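Local structure of hypothetical protein, IPT/TIG domain protein (Bacteroides ovatus, 4HW6) at residues E120-W125 with N423-K428; G208-T213 with T219-L224; G389-E394 with Q398-H403. The protein is of unknown function but, as a putative auxiliary nutrient-binding protein with an IPT/TIG domain and a six-bladed beta-propeller, may bind carbohydrate. All blocks are in the same frame, centred on the assembly; numbering follows the deposited sequence.

Interactions 1 and 3 both reach the same propeller blade, with centres about 12 Å apart, and they touch: NH2 of Arg427 forms a 2.7 Å salt bridge with OD1 of Asp392. Interaction 2, in another blade about 32 Å from interaction 1 between centres, sits farthest from the chain's centre and includes four exposed residues, whereas no touching residue of interaction 3 is exposed. Interaction 1 joins residues far apart in sequence through side chains alone, a ring stack and one hydrogen bond. Interaction 2 is a regular hairpin with a backbone ladder and side chains packed on both faces. Interaction 3 is an irregular doubled-back loop held mostly by backbone bonds and one side-chain amide.

Interaction 1. Residues E120-W125 with N423-K428; sequences ENNTKW and NHRVRK
The six-membered ring of Trp125 and the imidazole of His424 stack face to face, with centroids 3.8 Å apart and planes 25° from parallel. The overlap is offset: CH2 of Trp125 sits over one face of the imidazole, toward its rim, 3.2 Å from NE2 of His424. The guanidinium of Arg425, by contrast, presents its edge to Asn122. There NH2 of Arg425 donates to OD1 of Asn122 at 2.6 Å, with an N-H...O angle of 161°. The acceptor lies in the guanidinium plane, yet the donor stands above the plane of the amide carbonyl, the two flat groups being turned steeply against each other. Tyr390, outside the two segments, adds a cation-pi contact with Arg425.

Trp125 carries its CG between the backbone N and the carbonyl carbon (chi1 61°), which swings the indole toward His424. Both rings have polar anchors beyond the stack: NE1 of Trp125 bonds Asp139, and ND1 of His424 bonds the carbonyl of Phe138, so neither ring is positioned by stacking alone.

Asn122 sits in a type I' turn running from Glu120 to Thr123. Glu120 O takes both the backbone N of Thr123 and its OG1, the latter at 2.7 Å and on a lone pair, which ties the turn together.

On the other side, His424 and Arg425 form a G1 beta bulge facing Asp420, just where strand 425-431 begins. That strand runs between 109-115 and 415-420, antiparallel to both, while residues 120-125 lie in the loop that leaves 109-115 for strand 130-131 of another propeller sheet.

Interaction 2. Residues G208-T213 with T219-L224; sequences GIYLFT and TERLSL
Strands 208-212 and 221-224 run antiparallel, their axes approaching to 4.5 Å, and four backbone hydrogen bonds join the two segments from Leu224 N to Ile209 O through to Thr213 N to Glu220 O. This beta hairpin forms two neighbouring strands of a four-stranded propeller blade, with 221-226 at its edge. Tyr210, Phe212, Arg221 and Ser223 share one face of the sheet. Arg221 lies along Phe212, its CG over the ring face in a CH-pi contact 3.8 Å from the centroid. A bend at chi3 (75°) then turns the chain's end against Tyr210, whose CE1 lies over one face of the guanidinium, 3.4 Å from NE of Arg221. The tip continues to Thr179, whose carbonyl accepts from NH1. Replacing Arg221 with an alanine would probably strip the CG contact from the face of Phe212 and the guanidinium from beside Tyr210, and leave the Thr179 carbonyl without this donor. Elsewhere CG2 of Ile209 meets CD1 of Leu224 at 4.0 Å, and CD1 of Leu222 meets CG2 of Thr213 at 3.9 Å. Near the turn, Thr213 OG1 bonds Ser216 OG and also a water at 2.6 Å; that water donates to OE1 of Glu220 at 2.5 Å.

Interaction 3. Residues G389-E394 with Q398-H403; sequences GYVDGE and QALFNH
The carbonyl oxygen of Glu394 is gripped by two backbone donors, Ala399 N at 3.0 Å and Gln398 N at 3.2 Å. Ala399 approaches nearly in line with the carbonyl bond, whereas the N-H of Gln398 comes from above the carbonyl plane. Gln398 also returns a bond in the other direction: its side chain, fully extended at chi2 (180°), brings OE1 to Glu394 N at 3.0 Å, with a nearly straight N-H...O angle of 173°. The same OE1 lies 3.5 Å from CA of Gly393. A CB on Gly393 would collide with it, and at these backbone angles would also crowd the preceding carbonyl oxygen.

The chain thus doubles back in an irregular, hairpin-like loop, with a single antiparallel bridge at Val391 and Leu400. Its short strand 393-394 lies at one edge of a propeller blade, pairing with strand 109-115. Leu400 N donates to Val391 O at 2.9 Å, on a lone pair; the return bond from Val391 N is weak. At this bridge the two side chains run alongside each other in the same direction, and CG2 of Val391 meets CD1 of Leu400 at 3.8 Å. Leu400 O also accepts from NH1 of Arg427, on strand 425-431.

Farther along, Gly389 N bonds Phe401 O at 2.9 Å, again from well above the carbonyl plane. A CB on Gly389 would be tight against CD1 of Leu400.

Interaction 1. Residues E120-W125 with N423-K428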
loop_
_atom_site.group_PDB
_atom_site.type_symbol
_atom_site.label_atom_id
_atom_site.label_comp_id
_atom_site.label_asym_id
_atom_site.label_seq_id
_atom_site.Cartn_x
_atom_site.Cartn_y
_atom_site.Cartn_z
ATOM N N GLU A 120 -21.857 17.587 -4.035
ATOM C CA GLU A 120 -22.750 18.114 -3.016
ATOM C C GLU A 120 -22.138 17.997 -1.627
ATOM O O GLU A 120 -22.658 17.315 -0.766
ATOM C CB GLU A 120 -24.114 17.438 -3.113
ATOM C CG GLU A 120 -25.283 18.370 -2.837
ATOM C CD GLU A 120 -26.559 17.906 -3.516
ATOM O OE1 GLU A 120 -26.582 17.841 -4.765
ATOM O OE2 GLU A 120 -27.538 17.605 -2.800
ATOM N N ASN A 121 -21.012 18.685 -1.452
ATOM C CA ASN A 121 -20.175 18.603 -0.248
ATOM C C ASN A 121 -20.070 17.181 0.324
ATOM O O ASN A 121 -20.381 16.910 1.497
ATOM C CB ASN A 121 -20.608 19.641 0.808
ATOM C CG ASN A 121 -19.580 19.793 1.919
ATOM O OD1 ASN A 121 -18.355 19.769 1.679
ATOM N ND2 ASN A 121 -20.064 19.903 3.142
ATOM N N ASN A 122 -19.600 16.280 -0.538
ATOM C CA ASN A 122 -19.271 14.906 -0.157
ATOM C C ASN A 122 -20.461 14.042 0.285
ATOM O O ASN A 122 -20.273 13.084 1.037
ATOM C CB ASN A 122 -18.165 14.884 0.920
ATOM C CG ASN A 122 -16.893 15.555 0.457
ATOM O OD1 ASN A 122 -16.346 15.188 -0.573
ATOM N ND2 ASN A 122 -16.428 16.562 1.204
ATOM N N THR A 123 -21.652 14.326 -0.227
ATOM C CA THR A 123 -22.825 13.544 0.132
ATOM C C THR A 123 -23.308 12.619 -0.991
ATOM O O THR A 123 -24.041 11.666 -0.729
ATOM C CB THR A 123 -23.974 14.435 0.620
ATOM O OG1 THR A 123 -24.437 15.274 -0.441
ATOM C CG2 THR A 123 -23.511 15.299 1.812
ATOM N N LYS A 124 -22.878 12.883 -2.222
ATOM C CA LYS A 124 -23.380 12.151 -3.382
ATOM C C LYS A 124 -22.242 11.719 -4.297
ATOM O O LYS A 124 -21.188 12.340 -4.312
ATOM C CB LYS A 124 -24.386 12.998 -4.154
ATOM C CG LYS A 124 -25.701 13.203 -3.405
ATOM C CD LYS A 124 -26.753 13.854 -4.281
ATOM C CE LYS A 124 -27.938 14.370 -3.468
ATOM N NZ LYS A 124 -28.849 15.177 -4.326
ATOM N N TRP A 125 -22.452 10.629 -5.020
ATOM C CA TRP A 125 -21.509 10.189 -6.058
ATOM C C TRP A 125 -22.221 9.306 -7.059
ATOM O O TRP A 125 -23.307 8.780 -6.791
ATOM C CB TRP A 125 -20.333 9.419 -5.461
ATOM C CG TRP A 125 -20.718 8.148 -4.720
ATOM C CD1 TRP A 125 -20.687 6.869 -5.204
ATOM C CD2 TRP A 125 -21.169 8.057 -3.374
ATOM N NE1 TRP A 125 -21.102 5.989 -4.237
ATOM C CE2 TRP A 125 -21.422 6.696 -3.108
ATOM C CE3 TRP A 125 -21.409 8.999 -2.368
ATOM C CZ2 TRP A 125 -21.881 6.250 -1.869
ATOM C CZ3 TRP A 125 -21.866 8.560 -1.139
ATOM C CH2 TRP A 125 -22.083 7.196 -0.894
ATOM N N ASN A 423 -15.533 7.299 2.936
ATOM C CA ASN A 423 -15.223 8.441 2.083
ATOM C C ASN A 423 -15.309 8.097 0.608
ATOM O O ASN A 423 -15.190 8.967 -0.237
ATOM C CB ASN A 423 -13.833 8.987 2.412
ATOM C CG ASN A 423 -13.813 9.717 3.725
ATOM O OD1 ASN A 423 -14.787 10.415 4.065
ATOM N ND2 ASN A 423 -12.736 9.549 4.487
ATOM N N HIS A 424 -15.499 6.812 0.307
ATOM C CA HIS A 424 -15.782 6.337 -1.043
ATOM C C HIS A 424 -14.649 6.612 -2.003
ATOM O O HIS A 424 -14.858 6.754 -3.206
ATOM C CB HIS A 424 -17.123 6.899 -1.484
ATOM C CG HIS A 424 -18.225 6.523 -0.534
ATOM N ND1 HIS A 424 -18.729 5.239 -0.465
ATOM C CD2 HIS A 424 -18.855 7.233 0.433
ATOM C CE1 HIS A 424 -19.629 5.177 0.509
ATOM N NE2 HIS A 424 -19.722 6.373 1.068
ATOM N N ARG A 425 -13.435 6.595 -1.452
ATOM C CA ARG A 425 -12.242 6.927 -2.198
ATOM C C ARG A 425 -11.124 5.948 -1.910
ATOM O O ARG A 425 -11.039 5.397 -0.797
ATOM C CB ARG A 425 -11.764 8.327 -1.805
ATOM C CG ARG A 425 -12.643 9.483 -2.272
ATOM C CD ARG A 425 -12.298 10.669 -1.404
ATOM N NE ARG A 425 -12.966 11.913 -1.732
ATOM C CZ ARG A 425 -13.961 12.472 -1.036
ATOM N NH1 ARG A 425 -14.553 11.869 0.012
ATOM N NH2 ARG A 425 -14.399 13.670 -1.442
ATOM N N VAL A 426 -10.239 5.796 -2.896
ATOM C CA VAL A 426 -8.918 5.214 -2.675
ATOM C C VAL A 426 -7.956 6.335 -2.290
ATOM O O VAL A 426 -7.733 7.286 -3.052
ATOM C CB VAL A 426 -8.376 4.481 -3.919
ATOM C CG1 VAL A 426 -7.016 3.871 -3.614
ATOM C CG2 VAL A 426 -9.348 3.408 -4.388
ATOM N N ARG A 427 -7.385 6.212 -1.106
ATOM C CA ARG A 427 -6.404 7.152 -0.595
ATOM C C ARG A 427 -5.009 6.570 -0.880
ATOM O O ARG A 427 -4.851 5.359 -1.080
ATOM C CB ARG A 427 -6.583 7.369 0.903
ATOM C CG ARG A 427 -7.991 7.725 1.366
ATOM C CD ARG A 427 -8.415 9.124 0.982
ATOM N NE ARG A 427 -7.772 10.182 1.761
ATOM C CZ ARG A 427 -8.003 10.470 3.044
ATOM N NH1 ARG A 427 -8.907 9.842 3.749
ATOM N NH2 ARG A 427 -7.346 11.454 3.614
ATOM N N LYS A 428 -4.023 7.448 -0.950
ATOM C CA LYS A 428 -2.631 7.045 -1.150
ATOM C C LYS A 428 -1.772 7.527 0.012
ATOM O O LYS A 428 -1.961 8.634 0.515
ATOM C CB LYS A 428 -2.135 7.605 -2.467
ATOM C CG LYS A 428 -0.685 7.315 -2.832
ATOM C CD LYS A 428 -0.463 7.855 -4.250
ATOM C CE LYS A 428 0.982 8.017 -4.621
ATOM N NZ LYS A 428 1.065 8.604 -6.003
#

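Interaction 2. Residues G208-T213 with T219-L224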
loop_
_atom_site.group_PDB
_atom_site.type_symbol
_atom_site.label_atom_id
_atom_site.label_comp_id
_atom_site.label_asym_id
_atom_site.label_seq_id
_atom_site.Cartn_x
_atom_site.Cartn_y
_atom_site.Cartn_z
ATOM N N GLY A 208 -18.950 -21.591 -2.838
ATOM C CA GLY A 208 -18.398 -20.554 -1.999
ATOM C C GLY A 208 -17.097 -19.954 -2.493
ATOM O O GLY A 208 -16.739 -18.837 -2.087
ATOM N N ILE A 209 -16.386 -20.680 -3.345
ATOM C CA ILE A 209 -15.123 -20.196 -3.873
ATOM C C ILE A 209 -15.172 -20.396 -5.383
ATOM O O ILE A 209 -15.411 -21.502 -5.877
ATOM C CB ILE A 209 -13.895 -20.897 -3.271
ATOM C CG1 ILE A 209 -13.963 -20.894 -1.749
ATOM C CG2 ILE A 209 -12.627 -20.219 -3.782
ATOM C CD1 ILE A 209 -12.762 -21.545 -1.074
ATOM N N TYR A 210 -15.002 -19.290 -6.089
ATOM C CA TYR A 210 -15.014 -19.244 -7.539
ATOM C C TYR A 210 -13.622 -18.931 -8.051
ATOM O O TYR A 210 -12.795 -18.389 -7.300
ATOM C CB TYR A 210 -15.948 -18.157 -8.028
ATOM C CG TYR A 210 -17.412 -18.432 -7.853
ATOM C CD1 TYR A 210 -18.115 -19.151 -8.821
ATOM C CD2 TYR A 210 -18.101 -17.984 -6.729
ATOM C CE1 TYR A 210 -19.459 -19.410 -8.695
ATOM C CE2 TYR A 210 -19.474 -18.238 -6.597
ATOM C CZ TYR A 210 -20.144 -18.937 -7.591
ATOM O OH TYR A 210 -21.511 -19.229 -7.520
ATOM N N LEU A 211 -13.378 -19.282 -9.311
ATOM C CA LEU A 211 -12.121 -18.969 -9.985
ATOM C C LEU A 211 -12.408 -18.282 -11.313
ATOM O O LEU A 211 -13.299 -18.715 -12.056
ATOM C CB LEU A 211 -11.336 -20.266 -10.207
ATOM C CG LEU A 211 -9.944 -20.186 -10.842
ATOM C CD1 LEU A 211 -9.038 -21.273 -10.272
ATOM C CD2 LEU A 211 -10.040 -20.315 -12.354
ATOM N N PHE A 212 -11.645 -17.225 -11.630
ATOM C CA PHE A 212 -11.679 -16.615 -12.961
ATOM C C PHE A 212 -10.321 -16.880 -13.601
ATOM O O PHE A 212 -9.275 -16.559 -13.016
ATOM C CB PHE A 212 -11.949 -15.110 -12.897
ATOM C CG PHE A 212 -13.319 -14.761 -12.382
ATOM C CD1 PHE A 212 -13.570 -14.691 -10.999
ATOM C CD2 PHE A 212 -14.354 -14.512 -13.252
ATOM C CE1 PHE A 212 -14.835 -14.394 -10.529
ATOM C CE2 PHE A 212 -15.629 -14.207 -12.779
ATOM C CZ PHE A 212 -15.866 -14.154 -11.426
ATOM N N THR A 213 -10.320 -17.483 -14.787
ATOM C CA THR A 213 -9.067 -18.012 -15.339
ATOM C C THR A 213 -8.220 -16.921 -15.981
ATOM O O THR A 213 -8.713 -16.096 -16.749
ATOM C CB THR A 213 -9.307 -19.121 -16.385
ATOM O OG1 THR A 213 -9.971 -18.570 -17.521
ATOM C CG2 THR A 213 -10.148 -20.250 -15.808
ATOM N N THR A 219 -12.173 -13.666 -17.752
ATOM C CA THR A 219 -13.576 -13.618 -18.177
ATOM C C THR A 219 -14.338 -14.919 -17.891
ATOM O O THR A 219 -15.545 -14.884 -17.651
ATOM C CB THR A 219 -13.682 -13.285 -19.683
ATOM O OG1 THR A 219 -13.029 -14.304 -20.446
ATOM C CG2 THR A 219 -13.018 -11.920 -19.977
ATOM N N GLU A 220 -13.643 -16.055 -17.922
ATOM C CA GLU A 220 -14.270 -17.345 -17.671
ATOM C C GLU A 220 -14.282 -17.678 -16.174
ATOM O O GLU A 220 -13.230 -17.711 -15.536
ATOM C CB GLU A 220 -13.540 -18.449 -18.426
ATOM C CG GLU A 220 -14.257 -19.786 -18.341
ATOM C CD GLU A 220 -13.560 -20.898 -19.112
ATOM O OE1 GLU A 220 -12.618 -20.606 -19.882
ATOM O OE2 GLU A 220 -13.963 -22.068 -18.940
ATOM N N ARG A 221 -15.471 -17.935 -15.637
ATOM C CA ARG A 221 -15.639 -18.289 -14.213
ATOM C C ARG A 221 -15.807 -19.791 -14.049
ATOM O O ARG A 221 -16.525 -20.432 -14.824
ATOM C CB ARG A 221 -16.845 -17.541 -13.631
ATOM C CG ARG A 221 -16.888 -17.519 -12.113
ATOM C CD ARG A 221 -18.187 -16.904 -11.605
ATOM N NE ARG A 221 -19.316 -17.824 -11.747
ATOM C CZ ARG A 221 -20.573 -17.534 -11.422
ATOM N NH1 ARG A 221 -20.894 -16.319 -10.971
ATOM N NH2 ARG A 221 -21.530 -18.465 -11.568
ATOM N N LEU A 222 -15.138 -20.355 -13.053
ATOM C CA LEU A 222 -15.295 -21.759 -12.660
ATOM C C LEU A 222 -15.703 -21.806 -11.188
ATOM O O LEU A 222 -15.364 -20.916 -10.415
ATOM C CB LEU A 222 -13.987 -22.540 -12.841
ATOM C CG LEU A 222 -13.312 -22.558 -14.222
ATOM C CD1 LEU A 222 -11.938 -23.215 -14.124
ATOM C CD2 LEU A 222 -14.159 -23.247 -15.290
ATOM N N SER A 223 -16.431 -22.847 -10.804
ATOM C CA SER A 223 -16.778 -23.082 -9.401
ATOM C C SER A 223 -15.803 -24.102 -8.817
ATOM O O SER A 223 -15.669 -25.206 -9.351
ATOM C CB SER A 223 -18.211 -23.621 -9.301
ATOM O OG SER A 223 -19.134 -22.682 -9.855
ATOM N N LEU A 224 -15.140 -23.750 -7.727
ATOM C CA LEU A 224 -14.146 -24.618 -7.145
ATOM C C LEU A 224 -14.763 -25.529 -6.108
ATOM O O LEU A 224 -14.597 -26.732 -6.183
ATOM C CB LEU A 224 -13.018 -23.835 -6.497
ATOM C CG LEU A 224 -12.191 -22.968 -7.436
ATOM C CD1 LEU A 224 -11.006 -22.359 -6.691
ATOM C CD2 LEU A 224 -11.735 -23.787 -8.639
HETATM O O HOH W 1 -10.146 -20.419 -19.321
#

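Interaction 3. Residues G389-E394 with Q398-H403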
loop_
_atom_site.group_PDB
_atom_site.type_symbol
_atom_site.label_atom_id
_atom_site.label_comp_id
_atom_site.label_asym_id
_atom_site.label_seq_id
_atom_site.Cartn_x
_atom_site.Cartn_y
_atom_site.Cartn_z
ATOM N N GLY A 389 -12.985 11.264 9.546
ATOM C CA GLY A 389 -13.242 12.379 8.657
ATOM C C GLY A 389 -12.585 12.125 7.327
ATOM O O GLY A 389 -12.251 10.989 6.990
ATOM N N TYR A 390 -12.372 13.201 6.596
ATOM C CA TYR A 390 -11.719 13.165 5.277
ATOM C C TYR A 390 -10.796 14.363 5.134
ATOM O O TYR A 390 -11.215 15.470 4.725
ATOM C CB TYR A 390 -12.741 13.145 4.147
ATOM C CG TYR A 390 -12.102 13.279 2.784
ATOM C CD1 TYR A 390 -11.160 12.372 2.344
ATOM C CD2 TYR A 390 -12.431 14.357 1.940
ATOM C CE1 TYR A 390 -10.560 12.508 1.103
ATOM C CE2 TYR A 390 -11.847 14.501 0.700
ATOM C CZ TYR A 390 -10.912 13.574 0.275
ATOM O OH TYR A 390 -10.340 13.743 -0.977
ATOM N N VAL A 391 -9.535 14.142 5.512
ATOM C CA VAL A 391 -8.505 15.191 5.456
ATOM C C VAL A 391 -7.231 14.533 5.002
ATOM O O VAL A 391 -6.805 13.510 5.583
ATOM C CB VAL A 391 -8.256 15.880 6.828
ATOM C CG1 VAL A 391 -7.148 16.939 6.720
ATOM C CG2 VAL A 391 -9.542 16.482 7.381
ATOM N N ASP A 392 -6.634 15.119 3.960
ATOM C CA ASP A 392 -5.361 14.689 3.438
ATOM C C ASP A 392 -4.264 15.447 4.179
ATOM O O ASP A 392 -4.519 16.512 4.739
ATOM C CB ASP A 392 -5.319 14.916 1.920
ATOM C CG ASP A 392 -6.085 13.827 1.134
ATOM O OD1 ASP A 392 -6.096 12.664 1.563
ATOM O OD2 ASP A 392 -6.650 14.124 0.078
ATOM N N GLY A 393 -3.049 14.908 4.210
ATOM C CA GLY A 393 -1.920 15.622 4.792
ATOM C C GLY A 393 -1.039 14.692 5.609
ATOM O O GLY A 393 -1.025 13.474 5.373
ATOM N N GLU A 394 -0.363 15.258 6.616
ATOM C CA GLU A 394 0.627 14.531 7.409
ATOM C C GLU A 394 -0.029 13.384 8.152
ATOM O O GLU A 394 -1.139 13.520 8.658
ATOM C CB GLU A 394 1.288 15.445 8.448
ATOM C CG GLU A 394 1.986 16.688 7.929
ATOM C CD GLU A 394 3.284 16.389 7.207
ATOM O OE1 GLU A 394 4.032 15.504 7.686
ATOM O OE2 GLU A 394 3.561 17.054 6.176
ATOM N N GLN A 398 -2.516 15.404 10.873
ATOM C CA GLN A 398 -3.568 15.980 10.008
ATOM C C GLN A 398 -4.575 14.986 9.435
ATOM O O GLN A 398 -5.789 15.252 9.426
ATOM C CB GLN A 398 -2.929 16.748 8.849
ATOM C CG GLN A 398 -2.073 17.929 9.288
ATOM C CD GLN A 398 -1.442 18.683 8.123
ATOM O OE1 GLN A 398 -1.076 18.083 7.103
ATOM N NE2 GLN A 398 -1.317 20.000 8.264
ATOM N N ALA A 399 -4.082 13.871 8.923
ATOM C CA ALA A 399 -4.895 13.002 8.096
ATOM C C ALA A 399 -6.023 12.342 8.874
ATOM O O ALA A 399 -5.848 11.928 10.045
ATOM C CB ALA A 399 -4.057 11.940 7.439
ATOM N N LEU A 400 -7.160 12.225 8.184
ATOM C CA LEU A 400 -8.361 11.561 8.687
ATOM C C LEU A 400 -8.931 10.642 7.622
ATOM O O LEU A 400 -9.003 11.001 6.428
ATOM C CB LEU A 400 -9.431 12.577 9.108
ATOM C CG LEU A 400 -9.133 13.315 10.404
ATOM C CD1 LEU A 400 -10.041 14.540 10.568
ATOM C CD2 LEU A 400 -9.233 12.376 11.623
ATOM N N PHE A 401 -9.337 9.465 8.077
ATOM C CA PHE A 401 -10.009 8.475 7.273
ATOM C C PHE A 401 -11.398 8.258 7.860
ATOM O O PHE A 401 -11.703 8.692 8.969
ATOM C CB PHE A 401 -9.316 7.125 7.363
ATOM C CG PHE A 401 -7.883 7.118 6.857
ATOM C CD1 PHE A 401 -7.613 7.059 5.503
ATOM C CD2 PHE A 401 -6.826 7.121 7.749
ATOM C CE1 PHE A 401 -6.298 7.026 5.036
ATOM C CE2 PHE A 401 -5.518 7.083 7.290
ATOM C CZ PHE A 401 -5.259 7.038 5.931
ATOM N N ASN A 402 -12.203 7.494 7.147
ATOM C CA ASN A 402 -13.542 7.119 7.654
ATOM C C ASN A 402 -13.816 5.699 7.215
ATOM O O ASN A 402 -14.226 5.457 6.065
ATOM C CB ASN A 402 -14.631 8.073 7.137
ATOM C CG ASN A 402 -15.954 7.896 7.846
ATOM O OD1 ASN A 402 -16.138 6.928 8.606
ATOM N ND2 ASN A 402 -16.883 8.854 7.638
ATOM N N HIS A 403 -13.566 4.778 8.134
ATOM C CA HIS A 403 -13.651 3.334 7.895
ATOM C C HIS A 403 -12.663 2.845 6.838
ATOM O O HIS A 403 -13.025 2.222 5.832
ATOM C CB HIS A 403 -15.095 2.928 7.605
ATOM C CG HIS A 403 -15.982 3.070 8.787
ATOM N ND1 HIS A 403 -17.296 3.465 8.689
ATOM C CD2 HIS A 403 -15.752 2.856 10.107
ATOM C CE1 HIS A 403 -17.833 3.500 9.901
ATOM N NE2 HIS A 403 -16.922 3.120 10.777
#